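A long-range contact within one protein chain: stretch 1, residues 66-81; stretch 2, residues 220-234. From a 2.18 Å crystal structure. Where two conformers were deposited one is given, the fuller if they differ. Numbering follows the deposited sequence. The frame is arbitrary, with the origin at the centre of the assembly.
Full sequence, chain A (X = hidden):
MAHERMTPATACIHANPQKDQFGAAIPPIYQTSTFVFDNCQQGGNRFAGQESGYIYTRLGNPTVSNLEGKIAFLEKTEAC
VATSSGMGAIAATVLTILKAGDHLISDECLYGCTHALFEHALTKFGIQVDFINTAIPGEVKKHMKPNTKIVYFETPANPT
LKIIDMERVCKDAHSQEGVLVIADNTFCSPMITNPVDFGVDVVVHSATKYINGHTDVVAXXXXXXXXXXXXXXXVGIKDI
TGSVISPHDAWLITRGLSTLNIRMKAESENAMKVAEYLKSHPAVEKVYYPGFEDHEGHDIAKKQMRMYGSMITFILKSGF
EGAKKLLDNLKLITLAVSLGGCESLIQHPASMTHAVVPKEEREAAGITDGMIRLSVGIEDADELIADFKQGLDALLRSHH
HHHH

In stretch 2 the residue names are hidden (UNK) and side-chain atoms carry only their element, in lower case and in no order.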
# COMPACT_ATOMS: atom_id res chain seq x y z
N ASN A 66 3.48 -0.23 17.30
CA ASN A 66 4.18 -1.51 17.15
C ASN A 66 5.64 -1.28 16.78
O ASN A 66 6.56 -1.80 17.41
CB ASN A 66 3.45 -2.40 16.13
CG ASN A 66 4.15 -3.74 15.97
OD1 ASN A 66 4.88 -4.24 16.82
ND2 ASN A 66 3.93 -4.35 14.81
N LEU A 67 5.94 -0.55 15.71
CA LEU A 67 7.32 -0.25 15.35
C LEU A 67 8.08 0.43 16.50
O LEU A 67 9.22 0.12 16.79
CB LEU A 67 7.30 0.82 14.22
CG LEU A 67 8.67 1.34 13.78
CD1 LEU A 67 9.50 0.11 13.35
CD2 LEU A 67 8.50 2.38 12.67
N GLU A 68 7.48 1.42 17.16
CA GLU A 68 8.10 2.15 18.25
C GLU A 68 8.57 1.27 19.40
O GLU A 68 9.74 1.40 19.87
CB GLU A 68 7.18 3.27 18.73
CG GLU A 68 7.02 4.41 17.69
CD GLU A 68 5.94 5.38 18.14
OE1 GLU A 68 5.09 5.01 19.00
OE2 GLU A 68 5.92 6.57 17.69
N GLY A 69 7.77 0.32 19.84
CA GLY A 69 8.09 -0.59 20.96
C GLY A 69 9.19 -1.53 20.54
O GLY A 69 10.12 -1.86 21.30
N LYS A 70 9.16 -1.93 19.27
CA LYS A 70 10.23 -2.81 18.77
C LYS A 70 11.57 -2.08 18.80
O LYS A 70 12.55 -2.59 19.38
CB LYS A 70 9.88 -3.37 17.41
CG LYS A 70 8.88 -4.53 17.40
CD LYS A 70 8.45 -4.90 16.00
CE LYS A 70 7.70 -6.25 15.96
NZ LYS A 70 6.52 -6.21 16.87
N ILE A 71 11.63 -0.81 18.38
CA ILE A 71 12.87 -0.04 18.34
C ILE A 71 13.32 0.36 19.75
O ILE A 71 14.52 0.28 20.03
CB ILE A 71 12.72 1.26 17.50
CG1 ILE A 71 12.36 0.97 16.03
CG2 ILE A 71 13.94 2.15 17.58
CD1 ILE A 71 13.44 0.20 15.30
N ALA A 72 12.39 0.76 20.62
CA ALA A 72 12.75 1.10 22.00
C ALA A 72 13.38 -0.13 22.67
O ALA A 72 14.34 0.01 23.41
CB ALA A 72 11.54 1.40 22.89
N PHE A 73 12.84 -1.34 22.38
CA PHE A 73 13.46 -2.54 22.94
C PHE A 73 14.88 -2.71 22.40
O PHE A 73 15.82 -2.95 23.19
CB PHE A 73 12.61 -3.79 22.68
CG PHE A 73 13.18 -5.03 23.30
CD1 PHE A 73 14.18 -5.74 22.68
CD2 PHE A 73 12.70 -5.44 24.53
CE1 PHE A 73 14.76 -6.83 23.32
CE2 PHE A 73 13.22 -6.57 25.14
CZ PHE A 73 14.27 -7.26 24.53
N LEU A 74 15.05 -2.60 21.07
CA LEU A 74 16.36 -2.77 20.47
C LEU A 74 17.39 -1.73 20.93
O LEU A 74 18.57 -2.09 21.01
CB LEU A 74 16.28 -2.77 18.93
CG LEU A 74 15.51 -4.02 18.39
CD1 LEU A 74 15.20 -3.84 16.89
CD2 LEU A 74 16.35 -5.28 18.59
N GLU A 75 17.00 -0.51 21.27
CA GLU A 75 17.91 0.51 21.74
C GLU A 75 18.05 0.57 23.26
O GLU A 75 18.75 1.40 23.85
CB GLU A 75 17.46 1.89 21.21
CG GLU A 75 17.80 2.02 19.70
CD GLU A 75 19.29 2.30 19.46
OE1 GLU A 75 20.10 2.07 20.39
OE2 GLU A 75 19.70 2.69 18.35
N LYS A 76 17.30 -0.24 23.97
CA LYS A 76 17.17 -0.32 25.40
C LYS A 76 16.72 1.01 25.99
O LYS A 76 17.27 1.45 27.00
CB LYS A 76 18.50 -0.82 26.01
CG LYS A 76 18.92 -2.21 25.57
CD LYS A 76 20.30 -2.54 26.19
CE LYS A 76 20.52 -4.04 26.17
NZ LYS A 76 21.98 -4.42 26.22
N THR A 77 15.75 1.67 25.37
CA THR A 77 15.27 2.95 25.87
C THR A 77 13.87 2.75 26.44
O THR A 77 13.25 1.76 26.02
CB THR A 77 15.25 4.02 24.79
OG1 THR A 77 14.43 3.57 23.71
CG2 THR A 77 16.68 4.33 24.31
N GLU A 78 13.35 3.62 27.29
CA GLU A 78 11.98 3.37 27.75
C GLU A 78 10.97 3.53 26.60
O GLU A 78 9.89 2.95 26.65
CB GLU A 78 11.59 4.42 28.82
CG GLU A 78 12.51 4.24 30.04
CD GLU A 78 12.24 5.24 31.15
OE1 GLU A 78 11.61 6.29 30.97
OE2 GLU A 78 12.72 4.96 32.27
N ALA A 79 11.21 4.43 25.66
CA ALA A 79 10.19 4.78 24.69
C ALA A 79 10.85 5.09 23.35
O ALA A 79 12.08 5.26 23.29
CB ALA A 79 9.36 5.96 25.20
N CYS A 80 10.02 5.26 22.36
CA CYS A 80 10.44 5.63 21.02
C CYS A 80 9.27 6.32 20.34
O CYS A 80 8.09 5.99 20.48
CB CYS A 80 10.88 4.35 20.25
SG CYS A 80 11.11 4.66 18.48
N VAL A 81 9.54 7.36 19.58
CA VAL A 81 8.61 8.16 18.80
C VAL A 81 9.06 8.06 17.33
O VAL A 81 10.23 8.31 17.07
CB VAL A 81 8.64 9.61 19.26
CG1 VAL A 81 7.78 10.53 18.38
CG2 VAL A 81 8.21 9.74 20.72
N UNK A 220 11.89 8.66 10.41
CA UNK A 220 12.83 8.91 11.51
C UNK A 220 12.35 8.24 12.80
O UNK A 220 11.19 7.84 12.95
N UNK A 221 13.28 8.07 13.75
CA UNK A 221 12.99 7.57 15.08
C UNK A 221 13.72 8.33 16.17
O UNK A 221 14.84 8.80 16.02
c UNK A 221 13.64 3.96 13.86
c UNK A 221 12.72 5.12 14.21
c UNK A 221 13.38 6.08 15.23
c UNK A 221 11.35 4.63 14.66
N UNK A 222 13.07 8.46 17.33
CA UNK A 222 13.57 9.12 18.48
C UNK A 222 13.47 8.16 19.65
O UNK A 222 12.39 7.56 19.72
c UNK A 222 13.37 11.02 20.10
c UNK A 222 12.75 10.37 18.85
c UNK A 222 11.58 12.40 17.86
c UNK A 222 12.67 11.35 17.68
N UNK A 223 14.58 7.88 20.36
CA UNK A 223 14.49 6.86 21.41
C UNK A 223 15.03 7.44 22.73
O UNK A 223 16.09 8.09 22.68
s UNK A 223 15.10 4.98 19.43
c UNK A 223 15.39 5.67 21.07
N UNK A 224 14.35 7.19 23.83
CA UNK A 224 14.84 7.78 25.09
C UNK A 224 13.81 7.53 26.19
O UNK A 224 13.00 6.61 26.12
N UNK A 225 13.90 8.33 27.23
CA UNK A 225 13.03 8.23 28.40
C UNK A 225 11.59 8.57 28.02
O UNK A 225 11.37 9.52 27.30
c UNK A 225 14.84 9.09 30.04
c UNK A 225 13.43 9.24 29.49
c UNK A 225 14.95 7.82 30.88
n UNK A 225 16.55 6.39 32.07
c UNK A 225 16.41 7.72 31.38
N UNK A 226 10.67 8.01 28.77
CA UNK A 226 9.24 8.24 28.54
C UNK A 226 8.86 9.68 28.80
O UNK A 226 8.05 10.25 28.07
c UNK A 226 8.48 7.20 29.38
N UNK A 227 9.40 10.31 29.85
CA UNK A 227 9.03 11.68 30.18
C UNK A 227 9.36 12.63 29.03
O UNK A 227 8.49 13.36 28.54
o UNK A 227 8.62 14.29 31.43
c UNK A 227 9.75 12.11 31.47
c UNK A 227 9.51 13.53 31.92
o UNK A 227 10.22 13.98 32.88
N UNK A 228 10.64 12.65 28.64
CA UNK A 228 11.05 13.52 27.55
C UNK A 228 10.34 13.17 26.25
O UNK A 228 9.89 14.08 25.56
c UNK A 228 12.99 14.36 26.11
c UNK A 228 14.47 14.12 25.80
c UNK A 228 12.57 13.53 27.34
c UNK A 228 12.76 15.86 26.30
N UNK A 229 10.20 11.90 25.89
CA UNK A 229 9.55 11.57 24.63
C UNK A 229 8.07 11.87 24.63
O UNK A 229 7.52 12.23 23.57
c UNK A 229 11.13 9.97 23.48
c UNK A 229 9.83 10.11 24.29
c UNK A 229 12.34 10.44 24.27
c UNK A 229 11.30 8.54 23.02
N UNK A 230 7.46 11.86 25.83
CA UNK A 230 6.06 12.28 25.89
C UNK A 230 5.99 13.77 25.59
O UNK A 230 5.12 14.25 24.86
c UNK A 230 5.49 11.80 27.21
n UNK A 230 1.93 12.88 26.84
c UNK A 230 3.01 12.08 26.76
c UNK A 230 4.18 12.43 27.63
o UNK A 230 3.00 11.13 25.99
N UNK A 231 6.98 14.55 26.03
CA UNK A 231 6.97 15.97 25.69
C UNK A 231 7.20 16.16 24.19
O UNK A 231 6.59 17.02 23.53
n UNK A 231 9.54 18.48 28.26
c UNK A 231 9.30 17.22 28.63
c UNK A 231 7.98 16.78 26.51
o UNK A 231 10.08 16.61 29.39
c UNK A 231 8.07 16.58 28.01
N UNK A 232 8.15 15.41 23.62
CA UNK A 232 8.44 15.51 22.18
C UNK A 232 7.22 15.15 21.33
O UNK A 232 6.91 15.81 20.34
c UNK A 232 12.08 14.12 22.32
c UNK A 232 10.91 15.09 22.41
c UNK A 232 9.61 14.55 21.79
c UNK A 232 9.73 14.37 20.27
N UNK A 233 6.45 14.17 21.77
CA UNK A 233 5.26 13.74 21.03
C UNK A 233 4.17 14.81 21.11
O UNK A 233 3.65 15.24 20.09
c UNK A 233 4.88 12.34 21.51
n UNK A 233 5.59 7.48 21.63
n UNK A 233 4.37 8.30 19.87
n UNK A 233 4.23 9.38 21.90
c UNK A 233 3.30 10.31 21.25
c UNK A 233 4.72 8.37 21.14
c UNK A 233 3.51 11.79 21.37
N UNK A 234 3.97 15.42 22.29
CA UNK A 234 2.91 16.38 22.46
C UNK A 234 3.27 17.76 21.94
O UNK A 234 2.36 18.50 21.65
c UNK A 234 1.65 15.18 24.25
s UNK A 234 0.69 14.36 22.95
c UNK A 234 -0.94 15.01 23.22
c UNK A 234 2.43 16.45 23.90

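Position 220 has no side-chain atoms and begins the strand; it is Gly 220. Position 221 carries four carbons forked at the second; both branch ends lie near Ile 71, and one also reaches Leu 67 and Cys 80, which marks Leu 221. Its CD2 is 4.1 Å from Leu 67 CD2 and 3.8 Å from Cys 80 SG, while its CD1 lies 3.9 Å from Ile 71 CG1, so the fork spans helix and strand of the first stretch.

At 222 four carbons fork at the first, with one arm two carbons long, and that first carbon, the CB of 222, lies 4.2 Å from Val 81 CB: Ile 222. It pairs with Val 81 in antiparallel fashion, the N of Ile 222 donating to Val 81 O (2.9 Å) and Val 81 N donating to Ile 222 O (2.9 Å). The two side chains share a sheet face.

Position 223 shows one carbon followed by a sulfur with nothing beyond it, and the sulfur of 223 sits on the helix side, 3.6 Å from Ile 71 CG2, hence Cys 223. Its SG is also 4.0 Å from Glu 75 CG. Cys 80 is its partner in the non-hydrogen-bonded pair, but the SG of Cys 223 and Cys 80 SG are 4.1 Å apart, too far for a disulfide.

No side-chain atoms follow CA at 224, where the backbone N of 224 lies 3.4 Å from Thr 77 CB, so this is Gly 224. Its N donates to Ala 79 O (3.0 Å) and its O accepts from Ala 79 N (2.9 Å).

Four carbons in a row ending in nitrogen, on a CA of 225 that lies 3.5 Å from Glu 78 OE1, identify 225 as Lys 225, which occupies the N-cap position of the following helix. Its NZ remains 4.1 Å from Glu 78 OE2, beyond a salt bridge.

A single carbon at 226, the CB of 226 lying 3.6 Å from Glu 78 OE1, gives Ala 226. Its backbone N, free in the first turn, donates almost linearly to Glu 78 OE1 at 2.9 Å.

Position 227, two carbons with two oxygens on the second, is Asp 227, and 228, four carbons forked at the second, is Leu 228; neither touches the first stretch. The same fork at 229 packs against Ala 79: Leu 229, with CD2 3.9 Å from Ala 79 CB.

Positions 230 and 231 each have three carbons, the third bearing oxygen and nitrogen: Gln 230 and Gln 231, both without contact. At 232 four carbons forked at the first, one arm longer, give Ile 232, whose CA-to-CB bond points toward the first stretch, though the side chain makes no contact with it.

Three carbons, a nitrogen and a carbon with two nitrogens, one of these terminal nitrogens of 233 lying 3.2 Å from Glu 68 OE2, make 233 Arg 233. That nitrogen, NH1, forms a salt bridge with Glu 68, NH2 a weak hydrogen bond to Cys 80 O (3.1 Å), and Val 81 CG2 covers one guanidinium face. The unbranched chain of two carbons, sulfur and carbon at 234 is Met 234, out of reach.

The antiparallel strand pairing thus sets the register, apolar side chains fill both sheet faces, and Glu 78 and Arg 233 tie the second helix to the first stretch.

Stretch 2, residues 220-234: GLICGKADLLQQIRM
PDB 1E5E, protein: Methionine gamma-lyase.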